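Local coordinates for protein glycosyltransferase (Streptomyces halstedii, PDB 3WAD) that belongs to the GT-B class of glycosyltransferases, enzymes built from two Rossmann-like domains, and is related to the erythromycin biosynthesis protein CIII, at residues 31-40 / 48-58; 274-284 / 296-305. All blocks are in the same frame, centred on the assembly; numbering follows the deposited sequence.

Contact 1 of 2, residues 31-40 / 48-58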
ATOM      1  N   VAL B  31      -7.398  -6.918   5.688  1.00 28.74           N
ATOM      2  CA  VAL B  31      -7.180  -7.620   4.401  1.00 25.63           C
ATOM      3  C   VAL B  31      -5.974  -8.533   4.551  1.00 25.56           C
ATOM      4  O   VAL B  31      -4.921  -8.103   4.999  1.00 25.75           O
ATOM      5  CB  VAL B  31      -6.899  -6.588   3.347  1.00 27.17           C
ATOM      6  CG1 VAL B  31      -6.660  -7.241   1.966  1.00 21.32           C
ATOM      7  CG2 VAL B  31      -8.087  -5.589   3.263  1.00 21.47           C
ATOM      8  N   HIS B  32      -6.166  -9.800   4.266  1.00 24.91           N
ATOM      9  CA  HIS B  32      -5.087 -10.748   4.146  1.00 25.17           C
ATOM     10  C   HIS B  32      -4.848 -11.097   2.656  1.00 23.58           C
ATOM     11  O   HIS B  32      -5.824 -11.431   1.916  1.00 22.37           O
ATOM     12  CB  HIS B  32      -5.399 -12.050   4.932  1.00 24.71           C
ATOM     13  CG  HIS B  32      -5.309 -11.904   6.426  1.00 25.90           C
ATOM     14  ND1 HIS B  32      -5.728 -12.892   7.291  1.00 28.20           N
ATOM     15  CD2 HIS B  32      -4.845 -10.903   7.206  1.00 27.32           C
ATOM     16  CE1 HIS B  32      -5.498 -12.515   8.535  1.00 25.50           C
ATOM     17  NE2 HIS B  32      -4.999 -11.299   8.513  1.00 25.58           N
ATOM     18  N   ILE B  33      -3.578 -11.100   2.230  1.00 21.55           N
ATOM     19  CA  ILE B  33      -3.249 -11.569   0.861  1.00 22.27           C
ATOM     20  C   ILE B  33      -2.616 -12.946   0.968  1.00 21.96           C
ATOM     21  O   ILE B  33      -1.457 -13.090   1.485  1.00 22.59           O
ATOM     22  CB  ILE B  33      -2.264 -10.593   0.027  1.00 22.72           C
ATOM     23  CG1 ILE B  33      -2.648  -9.113   0.226  1.00 23.59           C
ATOM     24  CG2 ILE B  33      -2.107 -11.069  -1.481  1.00 20.99           C
ATOM     25  CD1 ILE B  33      -4.087  -8.718  -0.345  1.00 21.65           C
ATOM     26  N   ALA B  34      -3.334 -13.952   0.497  1.00 20.90           N
ATOM     27  CA  ALA B  34      -2.808 -15.298   0.636  1.00 21.72           C
ATOM     28  C   ALA B  34      -2.252 -15.660  -0.706  1.00 23.42           C
ATOM     29  O   ALA B  34      -2.947 -15.492  -1.715  1.00 21.48           O
ATOM     30  CB  ALA B  34      -3.975 -16.293   1.038  1.00 21.91           C
ATOM     31  N   SER B  35      -1.041 -16.222  -0.723  1.00 23.60           N
ATOM     32  CA  SER B  35      -0.395 -16.635  -1.949  1.00 21.53           C
ATOM     33  C   SER B  35       0.680 -17.637  -1.558  1.00 24.09           C
ATOM     34  O   SER B  35       0.970 -17.814  -0.327  1.00 24.99           O
ATOM     35  CB  SER B  35       0.159 -15.383  -2.680  1.00 22.36           C
ATOM     36  OG  SER B  35       0.613 -15.619  -4.010  1.00 21.07           O
ATOM     37  N   HIS B  36       1.240 -18.338  -2.538  1.00 23.31           N
ATOM     38  CA  HIS B  36       2.412 -19.202  -2.284  1.00 23.79           C
ATOM     39  C   HIS B  36       3.573 -18.438  -1.638  1.00 23.67           C
ATOM     40  O   HIS B  36       3.680 -17.222  -1.765  1.00 21.84           O
ATOM     41  CB  HIS B  36       2.902 -19.934  -3.543  1.00 23.35           C
ATOM     42  CG  HIS B  36       1.802 -20.546  -4.376  1.00 25.27           C
ATOM     43  ND1 HIS B  36       1.011 -19.804  -5.226  1.00 24.34           N
ATOM     44  CD2 HIS B  36       1.404 -21.838  -4.524  1.00 24.16           C
ATOM     45  CE1 HIS B  36       0.168 -20.597  -5.856  1.00 23.68           C
ATOM     46  NE2 HIS B  36       0.391 -21.840  -5.462  1.00 24.85           N
ATOM     47  N   PRO B  37       4.431 -19.166  -0.907  1.00 25.80           N
ATOM     48  CA  PRO B  37       5.534 -18.524  -0.149  1.00 25.86           C
ATOM     49  C   PRO B  37       6.427 -17.659  -1.020  1.00 26.30           C
ATOM     50  O   PRO B  37       6.862 -16.566  -0.567  1.00 26.18           O
ATOM     51  CB  PRO B  37       6.301 -19.716   0.442  1.00 26.48           C
ATOM     52  CG  PRO B  37       5.280 -20.834   0.545  1.00 28.19           C
ATOM     53  CD  PRO B  37       4.262 -20.590  -0.562  1.00 25.26           C
ATOM     54  N   ASP B  38       6.649 -18.073  -2.277  1.00 25.17           N
ATOM     55  CA  ASP B  38       7.463 -17.283  -3.171  1.00 25.45           C
ATOM     56  C   ASP B  38       6.841 -15.958  -3.592  1.00 25.79           C
ATOM     57  O   ASP B  38       7.495 -15.168  -4.261  1.00 25.60           O
ATOM     58  CB  ASP B  38       7.979 -18.087  -4.425  1.00 25.78           C
ATOM     59  CG  ASP B  38       6.884 -18.800  -5.191  1.00 26.22           C
ATOM     60  OD1 ASP B  38       5.857 -19.246  -4.623  1.00 23.86           O
ATOM     61  OD2 ASP B  38       7.056 -18.927  -6.414  1.00 27.69           O
ATOM     62  N   ASN B  39       5.586 -15.689  -3.228  1.00 24.91           N
ATOM     63  CA  ASN B  39       5.039 -14.376  -3.576  1.00 25.10           C
ATOM     64  C   ASN B  39       5.101 -13.473  -2.340  1.00 24.07           C
ATOM     65  O   ASN B  39       4.714 -12.344  -2.422  1.00 23.72           O
ATOM     66  CB  ASN B  39       3.563 -14.463  -4.068  1.00 25.42           C
ATOM     67  CG  ASN B  39       3.179 -13.339  -5.038  1.00 26.27           C
ATOM     68  OD1 ASN B  39       4.016 -12.699  -5.633  1.00 22.05           O
ATOM     69  ND2 ASN B  39       1.873 -13.146  -5.226  1.00 22.70           N
ATOM     70  N   VAL B  40       5.628 -13.948  -1.216  1.00 24.38           N
ATOM     71  CA  VAL B  40       5.596 -13.133  -0.007  1.00 24.66           C
ATOM     72  C   VAL B  40       6.392 -11.840  -0.110  1.00 25.63           C
ATOM     73  O   VAL B  40       5.957 -10.751   0.270  1.00 24.69           O
ATOM     74  CB  VAL B  40       5.958 -13.970   1.242  1.00 24.72           C
ATOM     75  CG1 VAL B  40       6.420 -13.029   2.445  1.00 25.35           C
ATOM     76  CG2 VAL B  40       4.740 -14.895   1.651  1.00 24.89           C
ATOM     77  N   LEU B  48       1.446  -4.802   1.943  1.00 22.19           N
ATOM     78  CA  LEU B  48       0.256  -5.533   2.375  1.00 21.69           C
ATOM     79  C   LEU B  48       0.640  -6.730   3.256  1.00 23.93           C
ATOM     80  O   LEU B  48       1.835  -7.016   3.407  1.00 25.16           O
ATOM     81  CB  LEU B  48      -0.575  -5.993   1.135  1.00 21.10           C
ATOM     82  CG  LEU B  48      -1.093  -4.896   0.250  1.00 22.04           C
ATOM     83  CD1 LEU B  48      -1.628  -5.306  -1.167  1.00 18.50           C
ATOM     84  CD2 LEU B  48      -2.189  -4.070   1.075  1.00 24.50           C
ATOM     85  N   THR B  49      -0.344  -7.445   3.804  1.00 23.23           N
ATOM     86  CA  THR B  49      -0.104  -8.521   4.768  1.00 23.62           C
ATOM     87  C   THR B  49      -0.223  -9.818   4.065  1.00 24.13           C
ATOM     88  O   THR B  49      -1.255 -10.104   3.476  1.00 22.59           O
ATOM     89  CB  THR B  49      -1.137  -8.460   5.894  1.00 23.42           C
ATOM     90  OG1 THR B  49      -0.980  -7.220   6.551  1.00 23.54           O
ATOM     91  CG2 THR B  49      -0.937  -9.513   6.948  1.00 23.37           C
ATOM     92  N   ALA B  50       0.859 -10.596   4.095  1.00 23.91           N
ATOM     93  CA  ALA B  50       0.937 -11.819   3.382  1.00 23.09           C
ATOM     94  C   ALA B  50       0.593 -12.958   4.291  1.00 25.19           C
ATOM     95  O   ALA B  50       1.080 -13.038   5.454  1.00 24.93           O
ATOM     96  CB  ALA B  50       2.360 -12.005   2.854  1.00 24.57           C
ATOM     97  N   VAL B  51      -0.199 -13.900   3.754  1.00 25.21           N
ATOM     98  CA  VAL B  51      -0.516 -15.131   4.440  1.00 26.01           C
ATOM     99  C   VAL B  51      -0.064 -16.273   3.524  1.00 27.03           C
ATOM    100  O   VAL B  51      -0.740 -16.583   2.563  1.00 27.21           O
ATOM    101  CB  VAL B  51      -2.071 -15.182   4.746  1.00 26.73           C
ATOM    102  CG1 VAL B  51      -2.478 -16.436   5.512  1.00 23.56           C
ATOM    103  CG2 VAL B  51      -2.486 -13.925   5.478  1.00 26.94           C
ATOM    104  N   PRO B  52       1.120 -16.842   3.780  1.00 26.78           N
ATOM    105  CA  PRO B  52       1.675 -17.860   2.879  1.00 27.48           C
ATOM    106  C   PRO B  52       0.842 -19.141   2.935  1.00 27.23           C
ATOM    107  O   PRO B  52       0.451 -19.583   4.036  1.00 26.27           O
ATOM    108  CB  PRO B  52       3.075 -18.146   3.435  1.00 27.51           C
ATOM    109  CG  PRO B  52       3.375 -16.980   4.422  1.00 28.67           C
ATOM    110  CD  PRO B  52       2.048 -16.396   4.847  1.00 27.45           C
ATOM    111  N   VAL B  53       0.584 -19.746   1.768  1.00 28.13           N
ATOM    112  CA  VAL B  53      -0.238 -20.973   1.674  1.00 27.04           C
ATOM    113  C   VAL B  53       0.389 -21.912   0.662  1.00 28.50           C
ATOM    114  O   VAL B  53       0.867 -21.486  -0.387  1.00 29.20           O
ATOM    115  CB  VAL B  53      -1.737 -20.606   1.324  1.00 27.22           C
ATOM    116  CG1 VAL B  53      -2.446 -20.075   2.501  1.00 25.73           C
ATOM    117  CG2 VAL B  53      -1.899 -19.558   0.161  1.00 23.46           C
ATOM    118  N   GLY B  54       0.406 -23.210   0.937  1.00 29.66           N
ATOM    119  CA  GLY B  54       1.016 -24.154   0.002  1.00 29.51           C
ATOM    120  C   GLY B  54       2.528 -24.022  -0.093  1.00 29.47           C
ATOM    121  O   GLY B  54       3.149 -23.387   0.765  1.00 30.16           O
ATOM    122  N   ASN B  55       3.117 -24.631  -1.122  1.00 29.18           N
ATOM    123  CA  ASN B  55       4.588 -24.685  -1.320  1.00 28.94           C
ATOM    124  C   ASN B  55       4.910 -23.714  -2.411  1.00 28.45           C
ATOM    125  O   ASN B  55       3.972 -23.317  -3.118  1.00 26.32           O
ATOM    126  CB  ASN B  55       5.065 -26.085  -1.717  1.00 28.97           C
ATOM    127  CG  ASN B  55       4.662 -27.183  -0.669  1.00 33.57           C
ATOM    128  OD1 ASN B  55       4.001 -28.178  -1.003  1.00 31.76           O
ATOM    129  ND2 ASN B  55       5.070 -26.997   0.576  1.00 29.95           N
ATOM    130  N   ASP B  56       6.180 -23.296  -2.518  1.00 26.42           N
ATOM    131  CA  ASP B  56       6.592 -22.375  -3.582  1.00 27.10           C
ATOM    132  C   ASP B  56       5.996 -22.886  -4.895  1.00 27.24           C
ATOM    133  O   ASP B  56       6.068 -24.099  -5.194  1.00 26.96           O
ATOM    134  CB  ASP B  56       8.132 -22.338  -3.759  1.00 27.24           C
ATOM    135  CG  ASP B  56       8.880 -21.509  -2.636  1.00 33.61           C
ATOM    136  OD1 ASP B  56       8.277 -20.943  -1.672  1.00 32.43           O
ATOM    137  OD2 ASP B  56      10.117 -21.416  -2.730  1.00 41.50           O
ATOM    138  N   LEU B  57       5.430 -21.972  -5.679  1.00 26.13           N
ATOM    139  CA  LEU B  57       4.940 -22.317  -7.007  1.00 26.44           C
ATOM    140  C   LEU B  57       6.092 -22.345  -8.011  1.00 28.77           C
ATOM    141  O   LEU B  57       6.189 -23.282  -8.815  1.00 28.77           O
ATOM    142  CB  LEU B  57       3.817 -21.362  -7.496  1.00 24.44           C
ATOM    143  CG  LEU B  57       3.291 -21.561  -8.928  1.00 23.12           C
ATOM    144  CD1 LEU B  57       2.626 -22.963  -8.948  1.00 21.55           C
ATOM    145  CD2 LEU B  57       2.272 -20.468  -9.324  1.00 21.69           C
ATOM    146  N   ASN B  58       6.925 -21.303  -7.984  1.00 31.86           N
ATOM    147  CA  ASN B  58       8.032 -21.104  -8.949  1.00 35.03           C
ATOM    148  C   ASN B  58       7.604 -21.122 -10.403  1.00 37.40           C
ATOM    149  O   ASN B  58       8.259 -21.808 -11.178  1.00 38.47           O
ATOM    150  CB  ASN B  58       9.097 -22.182  -8.698  1.00 35.70           C
ATOM    151  CG  ASN B  58       9.768 -21.982  -7.372  1.00 37.02           C
ATOM    152  OD1 ASN B  58       9.847 -22.900  -6.560  1.00 39.39           O
ATOM    153  ND2 ASN B  58      10.176 -20.726  -7.091  1.00 37.79           N
TER
HETATM  154  O   HOH W   1      -2.975  -6.641   3.339  1.00 24.96           O
HETATM  155  O   HOH W   2      -3.995  -6.927   7.555  1.00 42.27           O
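Val51 N donates to Ile33 O at 2.7 Å (N-H...O angle 164°), and Ile33 N donates to Thr49 O, so the N-H and the C=O of Ile33 are both used. Val40 CG2 packs on Pro52 CG at 3.7 Å and also meets Ala50 CB. On the face that carries Ala34 and Val51, away from Ala50 and Pro52, Val51 CG2 presses obliquely against CB and CG of His32, whose ND1 bonds to His118 and whose ring stacks on Trp122. Two waters donate to Val31 O, one going on to Thr49 N and the other to Thr49 OG1. Strands 31-35 and 49-52 form the parallel pair of a beta-alpha-beta unit in the N-terminal Rossmann-like domain, closed through helix 40-44; beyond Thr49 and Ala50 a strand of the second subunit continues the sheet. Downstream, Leu57 N lies 3.0 Å from Asp38 OD1 and Asn58 N 2.9 Å from Asp38 OD2, both donors about 40° out of the carboxylate plane. Asp38 CG sits between its own backbone N and carbonyl carbon (chi1 52°), which turns the carboxylate toward the backbone N-H groups of Leu57 and Asn58. Asp56 OD1 comes within 4.2 Å of Asp38 OD1, a proximity of like charges that the two donors may offset. Leu57 CB lies over the centre of the His36 ring face, a CH-pi contact 3.8 Å from the centroid, while Asn55 O approaches the ring edge at CD2.

Contact 2 of 2, residues 274-284 / 296-305; sequences ADIDADVVATF and PDNVRAVDFV
The outermost strand 299-302 and its parallel neighbour 279-283 belong to a beta-alpha-beta unit in the C-terminal Rossmann-like domain, linked through helix 286-292. The Asn298 side chain ties residues 274-278, ahead of strand 279-283, to the turn that leads into strand 299-302. Its ND2 donates to Ala274 O at 3.0 Å, in the carbonyl plane on a lone pair, and to Ala278 O at 2.9 Å, almost straight off the end of that carbonyl. With CG set between the backbone N and carbonyl carbon (chi1 64°), the amide reaches both acceptors; Ala274 O also takes the N-H of Ile276. Ala274 CB meets Val299 CG2 at 3.5 Å and rests against Pro296 CG. The ladder starts with Val280 N to Asn298 O at 2.7 Å and includes Ala282 N to Arg300 O, nearly straight at 177°. At its far end Ala301 CB lies at the edge of the Phe284 ring, 4.1 Å from CD2, while Thr283 CG2 touches both Val302 CG1 and Val305 CG1. Asp279 OD1 forms a salt bridge with Arg245, and Arg300 a cation-pi contact with Trp238. The pair is the parallel beta-alpha-beta crossover at the margin of the C-terminal sheet of a GT-B fold.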
ATOM      1  N   ALA B 274      13.502   5.044 -33.471  1.00 37.95           N
ATOM      2  CA  ALA B 274      13.997   6.351 -33.006  1.00 37.70           C
ATOM      3  C   ALA B 274      13.949   7.498 -34.051  1.00 38.16           C
ATOM      4  O   ALA B 274      14.108   8.667 -33.725  1.00 36.64           O
ATOM      5  CB  ALA B 274      15.415   6.206 -32.419  1.00 38.06           C
ATOM      6  N   ASP B 275      13.723   7.173 -35.316  1.00 38.89           N
ATOM      7  CA  ASP B 275      13.847   8.193 -36.369  1.00 39.67           C
ATOM      8  C   ASP B 275      12.553   9.012 -36.484  1.00 40.04           C
ATOM      9  O   ASP B 275      11.818   8.947 -37.454  1.00 41.00           O
ATOM     10  CB  ASP B 275      14.305   7.511 -37.665  1.00 38.62           C
ATOM     11  CG  ASP B 275      14.577   8.486 -38.798  1.00 39.79           C
ATOM     12  OD1 ASP B 275      14.876   9.685 -38.520  1.00 37.91           O
ATOM     13  OD2 ASP B 275      14.411   8.034 -39.970  1.00 37.78           O
ATOM     14  N   ILE B 276      12.273   9.787 -35.446  1.00 41.23           N
ATOM     15  CA  ILE B 276      11.003  10.451 -35.277  1.00 41.18           C
ATOM     16  C   ILE B 276      11.237  11.758 -34.537  1.00 42.43           C
ATOM     17  O   ILE B 276      12.258  11.966 -33.918  1.00 43.56           O
ATOM     18  CB  ILE B 276      10.034   9.546 -34.401  1.00 42.28           C
ATOM     19  CG1 ILE B 276      10.583   9.395 -32.962  1.00 40.33           C
ATOM     20  CG2 ILE B 276       9.833   8.162 -35.072  1.00 37.06           C
ATOM     21  CD1 ILE B 276       9.550   9.503 -31.904  1.00 42.24           C
ATOM     22  N   ASP B 277      10.286  12.650 -34.560  1.00 43.97           N
ATOM     23  CA  ASP B 277      10.545  13.934 -33.935  1.00 45.00           C
ATOM     24  C   ASP B 277      10.173  13.952 -32.451  1.00 45.01           C
ATOM     25  O   ASP B 277       9.201  14.623 -32.082  1.00 45.89           O
ATOM     26  CB  ASP B 277       9.852  15.064 -34.707  1.00 45.65           C
ATOM     27  CG  ASP B 277      10.549  16.420 -34.514  1.00 47.27           C
ATOM     28  OD1 ASP B 277      11.617  16.467 -33.836  1.00 49.14           O
ATOM     29  OD2 ASP B 277      10.010  17.427 -35.030  1.00 49.45           O
ATOM     30  N   ALA B 278      10.957  13.236 -31.622  1.00 43.79           N
ATOM     31  CA  ALA B 278      10.716  13.093 -30.163  1.00 43.54           C
ATOM     32  C   ALA B 278      11.848  12.335 -29.485  1.00 42.87           C
ATOM     33  O   ALA B 278      12.604  11.648 -30.169  1.00 43.38           O
ATOM     34  CB  ALA B 278       9.382  12.393 -29.909  1.00 43.37           C
ATOM     35  N   ASP B 279      11.991  12.472 -28.162  1.00 41.50           N
ATOM     36  CA  ASP B 279      12.933  11.655 -27.405  1.00 41.56           C
ATOM     37  C   ASP B 279      12.333  10.303 -27.025  1.00 40.20           C
ATOM     38  O   ASP B 279      11.192  10.232 -26.641  1.00 40.92           O
ATOM     39  CB  ASP B 279      13.352  12.351 -26.104  1.00 42.75           C
ATOM     40  CG  ASP B 279      14.125  13.606 -26.343  1.00 47.02           C
ATOM     41  OD1 ASP B 279      14.735  13.770 -27.437  1.00 46.05           O
ATOM     42  OD2 ASP B 279      14.109  14.450 -25.423  1.00 54.36           O
ATOM     43  N   VAL B 280      13.094   9.231 -27.113  1.00 38.53           N
ATOM     44  CA  VAL B 280      12.533   7.905 -26.825  1.00 37.36           C
ATOM     45  C   VAL B 280      13.049   7.461 -25.451  1.00 36.50           C
ATOM     46  O   VAL B 280      14.229   7.606 -25.204  1.00 36.07           O
ATOM     47  CB  VAL B 280      12.835   6.909 -27.988  1.00 36.63           C
ATOM     48  CG1 VAL B 280      12.536   5.477 -27.618  1.00 36.75           C
ATOM     49  CG2 VAL B 280      12.040   7.369 -29.246  1.00 38.92           C
ATOM     50  N   VAL B 281      12.157   7.035 -24.537  1.00 35.24           N
ATOM     51  CA  VAL B 281      12.594   6.314 -23.323  1.00 33.58           C
ATOM     52  C   VAL B 281      12.313   4.837 -23.596  1.00 33.15           C
ATOM     53  O   VAL B 281      11.168   4.462 -23.852  1.00 33.16           O
ATOM     54  CB  VAL B 281      11.901   6.905 -22.035  1.00 34.16           C
ATOM     55  CG1 VAL B 281      12.361   6.176 -20.790  1.00 31.16           C
ATOM     56  CG2 VAL B 281      12.189   8.409 -21.916  1.00 31.45           C
ATOM     57  N   ALA B 282      13.352   4.011 -23.663  1.00 33.83           N
ATOM     58  CA  ALA B 282      13.199   2.588 -24.039  1.00 34.39           C
ATOM     59  C   ALA B 282      13.645   1.692 -22.902  1.00 35.60           C
ATOM     60  O   ALA B 282      14.667   1.921 -22.294  1.00 35.08           O
ATOM     61  CB  ALA B 282      14.004   2.278 -25.265  1.00 33.86           C
ATOM     62  N   THR B 283      12.858   0.676 -22.594  1.00 37.93           N
ATOM     63  CA  THR B 283      13.246  -0.297 -21.608  1.00 39.62           C
ATOM     64  C   THR B 283      13.937  -1.494 -22.304  1.00 41.79           C
ATOM     65  O   THR B 283      13.388  -2.123 -23.214  1.00 41.15           O
ATOM     66  CB  THR B 283      12.070  -0.695 -20.654  1.00 39.93           C
ATOM     67  OG1 THR B 283      11.037  -1.347 -21.394  1.00 42.06           O
ATOM     68  CG2 THR B 283      11.459   0.548 -19.999  1.00 37.32           C
ATOM     69  N   PHE B 284      15.169  -1.768 -21.874  1.00 43.88           N
ATOM     70  CA  PHE B 284      15.988  -2.838 -22.420  1.00 46.12           C
ATOM     71  C   PHE B 284      16.807  -3.582 -21.339  1.00 48.43           C
ATOM     72  O   PHE B 284      17.306  -2.963 -20.421  1.00 48.68           O
ATOM     73  CB  PHE B 284      16.989  -2.243 -23.436  1.00 45.86           C
ATOM     74  CG  PHE B 284      16.375  -1.819 -24.730  1.00 44.24           C
ATOM     75  CD1 PHE B 284      15.537  -2.663 -25.423  1.00 43.70           C
ATOM     76  CD2 PHE B 284      16.659  -0.571 -25.265  1.00 44.78           C
ATOM     77  CE1 PHE B 284      14.978  -2.263 -26.674  1.00 44.89           C
ATOM     78  CE2 PHE B 284      16.084  -0.150 -26.514  1.00 43.46           C
ATOM     79  CZ  PHE B 284      15.246  -1.006 -27.197  1.00 40.12           C
ATOM     80  N   PRO B 296      20.981   5.292 -30.803  1.00 52.51           N
ATOM     81  CA  PRO B 296      20.711   6.588 -31.419  1.00 51.33           C
ATOM     82  C   PRO B 296      20.810   7.718 -30.410  1.00 51.75           C
ATOM     83  O   PRO B 296      20.838   7.479 -29.211  1.00 53.40           O
ATOM     84  CB  PRO B 296      19.271   6.465 -31.872  1.00 50.71           C
ATOM     85  CG  PRO B 296      19.038   5.026 -31.991  1.00 51.17           C
ATOM     86  CD  PRO B 296      19.831   4.380 -30.930  1.00 51.33           C
ATOM     87  N   ASP B 297      20.824   8.946 -30.889  1.00 50.75           N
ATOM     88  CA  ASP B 297      21.092  10.084 -30.052  1.00 50.22           C
ATOM     89  C   ASP B 297      19.986  10.334 -29.059  1.00 48.47           C
ATOM     90  O   ASP B 297      20.241  10.575 -27.892  1.00 48.15           O
ATOM     91  CB  ASP B 297      21.219  11.334 -30.928  1.00 51.39           C
ATOM     92  CG  ASP B 297      22.614  11.493 -31.532  1.00 55.46           C
ATOM     93  OD1 ASP B 297      22.880  12.590 -32.120  1.00 56.56           O
ATOM     94  OD2 ASP B 297      23.440  10.534 -31.389  1.00 57.47           O
ATOM     95  N   ASN B 298      18.760  10.312 -29.572  1.00 46.42           N
ATOM     96  CA  ASN B 298      17.569  10.736 -28.875  1.00 43.02           C
ATOM     97  C   ASN B 298      16.905   9.589 -28.076  1.00 41.61           C
ATOM     98  O   ASN B 298      15.738   9.744 -27.648  1.00 40.48           O
ATOM     99  CB  ASN B 298      16.585  11.267 -29.916  1.00 43.23           C
ATOM    100  CG  ASN B 298      16.135  10.178 -30.887  1.00 38.10           C
ATOM    101  OD1 ASN B 298      16.904   9.273 -31.184  1.00 36.51           O
ATOM    102  ND2 ASN B 298      14.867  10.217 -31.307  1.00 34.79           N
ATOM    103  N   VAL B 299      17.609   8.464 -27.924  1.00 39.29           N
ATOM    104  CA  VAL B 299      17.137   7.304 -27.135  1.00 39.38           C
ATOM    105  C   VAL B 299      17.783   7.202 -25.759  1.00 40.31           C
ATOM    106  O   VAL B 299      18.994   7.066 -25.691  1.00 41.43           O
ATOM    107  CB  VAL B 299      17.459   5.923 -27.842  1.00 39.02           C
ATOM    108  CG1 VAL B 299      17.064   4.726 -26.998  1.00 35.23           C
ATOM    109  CG2 VAL B 299      16.789   5.837 -29.221  1.00 39.06           C
ATOM    110  N   ARG B 300      16.995   7.160 -24.678  1.00 39.83           N
ATOM    111  CA  ARG B 300      17.515   6.747 -23.354  1.00 38.91           C
ATOM    112  C   ARG B 300      17.131   5.330 -23.012  1.00 38.20           C
ATOM    113  O   ARG B 300      15.936   4.983 -22.962  1.00 38.43           O
ATOM    114  CB  ARG B 300      17.012   7.678 -22.244  1.00 39.30           C
ATOM    115  CG  ARG B 300      17.411   7.204 -20.830  1.00 39.86           C
ATOM    116  CD  ARG B 300      16.775   8.096 -19.759  1.00 44.27           C
ATOM    117  NE  ARG B 300      16.880   9.525 -20.082  1.00 40.56           N
ATOM    118  CZ  ARG B 300      17.870  10.327 -19.639  1.00 44.33           C
ATOM    119  NH1 ARG B 300      18.834   9.868 -18.836  1.00 40.19           N
ATOM    120  NH2 ARG B 300      17.904  11.605 -19.992  1.00 40.07           N
ATOM    121  N   ALA B 301      18.103   4.494 -22.759  1.00 38.12           N
ATOM    122  CA  ALA B 301      17.799   3.095 -22.425  1.00 39.93           C
ATOM    123  C   ALA B 301      17.808   2.953 -20.899  1.00 41.46           C
ATOM    124  O   ALA B 301      18.646   3.524 -20.234  1.00 42.99           O
ATOM    125  CB  ALA B 301      18.770   2.154 -23.047  1.00 39.93           C
ATOM    126  N   VAL B 302      16.856   2.218 -20.344  1.00 41.92           N
ATOM    127  CA  VAL B 302      16.606   2.250 -18.905  1.00 42.62           C
ATOM    128  C   VAL B 302      16.121   0.824 -18.615  1.00 42.58           C
ATOM    129  O   VAL B 302      15.412   0.258 -19.427  1.00 43.24           O
ATOM    130  CB  VAL B 302      15.568   3.340 -18.710  1.00 43.07           C
ATOM    131  CG1 VAL B 302      14.329   2.795 -18.142  1.00 43.64           C
ATOM    132  CG2 VAL B 302      16.172   4.554 -18.048  1.00 41.09           C
ATOM    133  N   ASP B 303      16.557   0.163 -17.556  1.00 42.36           N
ATOM    134  CA  ASP B 303      16.082  -1.223 -17.388  1.00 42.99           C
ATOM    135  C   ASP B 303      14.616  -1.242 -16.921  1.00 41.34           C
ATOM    136  O   ASP B 303      13.923  -2.208 -17.154  1.00 40.10           O
ATOM    137  CB  ASP B 303      16.940  -2.012 -16.413  1.00 43.93           C
ATOM    138  CG  ASP B 303      16.898  -1.425 -15.018  1.00 49.84           C
ATOM    139  OD1 ASP B 303      17.064  -0.182 -14.885  1.00 57.23           O
ATOM    140  OD2 ASP B 303      16.723  -2.191 -14.037  1.00 55.80           O
ATOM    141  N   PHE B 304      14.167  -0.170 -16.271  1.00 40.74           N
ATOM    142  CA  PHE B 304      12.766  -0.059 -15.809  1.00 41.34           C
ATOM    143  C   PHE B 304      12.412   1.391 -15.646  1.00 40.59           C
ATOM    144  O   PHE B 304      13.268   2.178 -15.256  1.00 41.16           O
ATOM    145  CB  PHE B 304      12.479  -0.815 -14.487  1.00 41.60           C
ATOM    146  CG  PHE B 304      11.094  -0.485 -13.871  1.00 46.32           C
ATOM    147  CD1 PHE B 304       9.923  -1.144 -14.314  1.00 46.02           C
ATOM    148  CD2 PHE B 304      10.969   0.505 -12.848  1.00 49.01           C
ATOM    149  CE1 PHE B 304       8.649  -0.825 -13.725  1.00 49.06           C
ATOM    150  CE2 PHE B 304       9.697   0.840 -12.262  1.00 49.07           C
ATOM    151  CZ  PHE B 304       8.543   0.167 -12.707  1.00 49.40           C
ATOM    152  N   VAL B 305      11.164   1.760 -15.975  1.00 39.45           N
ATOM    153  CA  VAL B 305      10.672   3.108 -15.639  1.00 38.98           C
ATOM    154  C   VAL B 305       9.242   3.086 -15.086  1.00 37.34           C
ATOM    155  O   VAL B 305       8.398   2.384 -15.632  1.00 36.65           O
ATOM    156  CB  VAL B 305      10.753   4.048 -16.844  1.00 39.91           C
ATOM    157  CG1 VAL B 305       9.724   3.612 -17.928  1.00 39.06           C
ATOM    158  CG2 VAL B 305      10.583   5.516 -16.378  1.00 40.45           C
TER

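In the fold
From the N terminus the chain lays down strand 2-6 and then strand 30-35; contact 1 closes the short loop through helix 40-44, making strand 49-52 the outermost strand this chain gives to its N-terminal sheet, which the second subunit continues. Much later, after strand 247-251, contact 2 closes the loop through helix 286-292 and sets strand 299-302 at the margin of the six-stranded C-terminal sheet. The loops follow in series, neither nested nor crossed. The centres of contact 1 and contact 2 lie about 36 Å apart, and they do not touch. Each joins the second and third strands, in chain order, of its own sheet, equivalent places in the two Rossmann-like domains of the GT-B fold.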